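Local coordinates for protein cystatin (PDB 6I1M) that probably inhibits papain-like cysteine proteases, as a secreted stefin-like member of the cystatin superfamily from the liver fluke Fasciola hepatica, at residues Thr51-Lys56 with Val71-Tyr76. Residues are numbered along the deposited sequence; the frame is centred on the assembly and turned at random.
Sequences TNYKFK and VFVPLY. Unlike the reference sequence in segment 51-56: Thr51 (reference Ile).
Tyr53 with Val71 and Thr51 with Val73 form hydrogen-bonded pairs between the antiparallel strands 50-59 and 66-74, two inner strands of the antiparallel sheet that wraps around helix 12-28 in the cystatin fold. Four nearly straight backbone bonds fasten them, Tyr53 N to Val71 O at 2.8 Å among them. The non-hydrogen-bonded pair Asn52-Phe72 sits between them, and there Phe72 CA approaches Thr51 O at 3.5 Å in a CA-H...O contact.

Tyr53 can be followed outward on the helix side. Tyr53 CB passes 3.7 Å from Val71 O. CG stands beside the backbone N (chi1 -66°), which swings the ring back past Thr51 and slantwise over toward Val73, with Val71 O at the ring's edge and Thr51 CG2 3.5 Å above one face of the Tyr53 ring. CD1 and then CE1 reach Val73, the closest touch being Tyr53 CE1 to Val73 CG2 at 3.6 Å. A long aromatic side chain suits this place because it spans the gap to the neighbouring strand and also meets Phe18 of the helix. Branched Val71 and Val73 suit extended backbone and touch Phe18 too; Phe55 turns its ring edge to Val71 CG2.

On the other face, Asn52 and Phe72 lie with amide and ring planes 70° apart. Polar Asn52 fits this partly exposed position: ND2 is hydrogen-bonded to Gln46 OE1 of strand 38-47, while Asn52 OD1 rests at the ring's edge, 3.5 Å from Phe72 CD1.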
loop_
_atom_site.group_PDB
_atom_site.type_symbol
_atom_site.label_atom_id
_atom_site.label_comp_id
_atom_site.label_asym_id
_atom_site.label_seq_id
_atom_site.Cartn_x
_atom_site.Cartn_y
_atom_site.Cartn_z
ATOM N N THR A 51 10.526 -2.241 7.557
ATOM C CA THR A 51 10.048 -0.993 6.917
ATOM C C THR A 51 8.524 -1.053 6.784
ATOM O O THR A 51 7.990 -2.081 6.284
ATOM C CB THR A 51 10.762 -0.754 5.586
ATOM O OG1 THR A 51 12.152 -0.675 5.894
ATOM C CG2 THR A 51 10.292 0.499 4.882
ATOM N N ASN A 52 7.884 0.030 7.223
ATOM C CA ASN A 52 6.477 0.378 6.931
ATOM C C ASN A 52 6.457 1.201 5.649
ATOM O O ASN A 52 7.180 2.237 5.563
ATOM C CB ASN A 52 5.813 1.102 8.096
ATOM C CG ASN A 52 5.284 0.147 9.140
ATOM O OD1 ASN A 52 4.934 -0.979 8.826
ATOM N ND2 ASN A 52 5.140 0.625 10.366
ATOM N N TYR A 53 5.740 0.686 4.652
ATOM C CA TYR A 53 5.451 1.397 3.383
ATOM C C TYR A 53 4.009 1.874 3.446
ATOM O O TYR A 53 3.121 1.034 3.388
ATOM C CB TYR A 53 5.640 0.501 2.168
ATOM C CG TYR A 53 7.050 0.062 1.927
ATOM C CD1 TYR A 53 7.559 -1.051 2.578
ATOM C CD2 TYR A 53 7.865 0.729 1.021
ATOM C CE1 TYR A 53 8.863 -1.465 2.364
ATOM C CE2 TYR A 53 9.164 0.321 0.794
ATOM C CZ TYR A 53 9.667 -0.784 1.465
ATOM O OH TYR A 53 10.940 -1.238 1.219
ATOM N N LYS A 54 3.809 3.179 3.560
ATOM C CA LYS A 54 2.468 3.795 3.479
ATOM C C LYS A 54 2.232 4.293 2.057
ATOM O O LYS A 54 2.863 5.309 1.616
ATOM C CB LYS A 54 2.320 4.949 4.459
ATOM C CG LYS A 54 0.894 5.448 4.599
ATOM C CD LYS A 54 0.869 6.862 5.073
ATOM C CE LYS A 54 1.359 7.014 6.489
ATOM N NZ LYS A 54 1.589 8.441 6.805
ATOM N N PHE A 55 1.319 3.613 1.384
ATOM C CA PHE A 55 0.880 3.912 0.005
ATOM C C PHE A 55 -0.394 4.748 0.026
ATOM O O PHE A 55 -1.291 4.494 0.815
ATOM C CB PHE A 55 0.640 2.599 -0.718
ATOM C CG PHE A 55 1.927 1.888 -0.999
ATOM C CD1 PHE A 55 2.749 2.328 -2.032
ATOM C CD2 PHE A 55 2.307 0.783 -0.248
ATOM C CE1 PHE A 55 3.927 1.661 -2.317
ATOM C CE2 PHE A 55 3.490 0.113 -0.541
ATOM C CZ PHE A 55 4.290 0.558 -1.570
ATOM N N LYS A 56 -0.471 5.716 -0.878
ATOM C CA LYS A 56 -1.755 6.281 -1.343
ATOM C C LYS A 56 -2.053 5.653 -2.708
ATOM O O LYS A 56 -1.205 5.778 -3.608
ATOM C CB LYS A 56 -1.649 7.799 -1.419
ATOM C CG LYS A 56 -2.973 8.494 -1.650
ATOM C CD LYS A 56 -2.844 9.998 -1.619
ATOM C CE LYS A 56 -3.970 10.690 -2.358
ATOM N NZ LYS A 56 -4.686 11.636 -1.468
ATOM N N VAL A 71 1.878 -1.289 4.375
ATOM C CA VAL A 71 2.475 -2.655 4.279
ATOM C C VAL A 71 3.760 -2.677 5.113
ATOM O O VAL A 71 4.640 -1.846 4.835
ATOM C CB VAL A 71 2.781 -3.042 2.826
ATOM C CG1 VAL A 71 3.354 -4.449 2.743
ATOM C CG2 VAL A 71 1.562 -2.893 1.927
ATOM N N PHE A 72 3.859 -3.640 6.029
ATOM C CA PHE A 72 5.047 -3.971 6.837
ATOM C C PHE A 72 5.856 -5.070 6.135
ATOM O O PHE A 72 5.353 -6.191 5.869
ATOM C CB PHE A 72 4.642 -4.401 8.242
ATOM C CG PHE A 72 5.826 -4.805 9.081
ATOM C CD1 PHE A 72 6.830 -3.887 9.371
ATOM C CD2 PHE A 72 5.986 -6.118 9.502
ATOM C CE1 PHE A 72 7.912 -4.262 10.154
ATOM C CE2 PHE A 72 7.108 -6.491 10.229
ATOM C CZ PHE A 72 8.068 -5.563 10.546
ATOM N N VAL A 73 7.116 -4.755 5.858
ATOM C CA VAL A 73 8.131 -5.723 5.357
ATOM C C VAL A 73 9.119 -5.958 6.495
ATOM O O VAL A 73 9.908 -5.083 6.830
ATOM C CB VAL A 73 8.837 -5.200 4.095
ATOM C CG1 VAL A 73 9.908 -6.150 3.608
ATOM C CG2 VAL A 73 7.841 -4.902 2.995
ATOM N N PRO A 74 9.094 -7.129 7.147
ATOM C CA PRO A 74 10.021 -7.397 8.237
ATOM C C PRO A 74 11.420 -7.672 7.671
ATOM O O PRO A 74 11.581 -7.956 6.488
ATOM C CB PRO A 74 9.450 -8.660 8.896
ATOM C CG PRO A 74 8.824 -9.388 7.706
ATOM C CD PRO A 74 8.231 -8.282 6.852
ATOM N N LEU A 75 12.394 -7.670 8.566
ATOM C CA LEU A 75 13.753 -8.172 8.273
ATOM C C LEU A 75 13.704 -9.675 8.013
ATOM O O LEU A 75 12.849 -10.371 8.597
ATOM C CB LEU A 75 14.642 -7.798 9.453
ATOM C CG LEU A 75 14.852 -6.295 9.574
ATOM C CD1 LEU A 75 15.517 -5.939 10.886
ATOM C CD2 LEU A 75 15.656 -5.785 8.390
ATOM N N TYR A 76 14.584 -10.158 7.136
ATOM C CA TYR A 76 14.629 -11.590 6.763
ATOM C C TYR A 76 14.737 -12.429 8.046
ATOM O O TYR A 76 13.986 -13.386 8.196
ATOM C CB TYR A 76 15.765 -11.851 5.768
ATOM C CG TYR A 76 15.859 -13.295 5.343
ATOM C CD1 TYR A 76 14.792 -13.917 4.712
ATOM C CD2 TYR A 76 16.994 -14.051 5.593
ATOM C CE1 TYR A 76 14.849 -15.248 4.333
ATOM C CE2 TYR A 76 17.071 -15.379 5.204
ATOM C CZ TYR A 76 15.996 -15.983 4.574
ATOM O OH TYR A 76 16.042 -17.297 4.196
#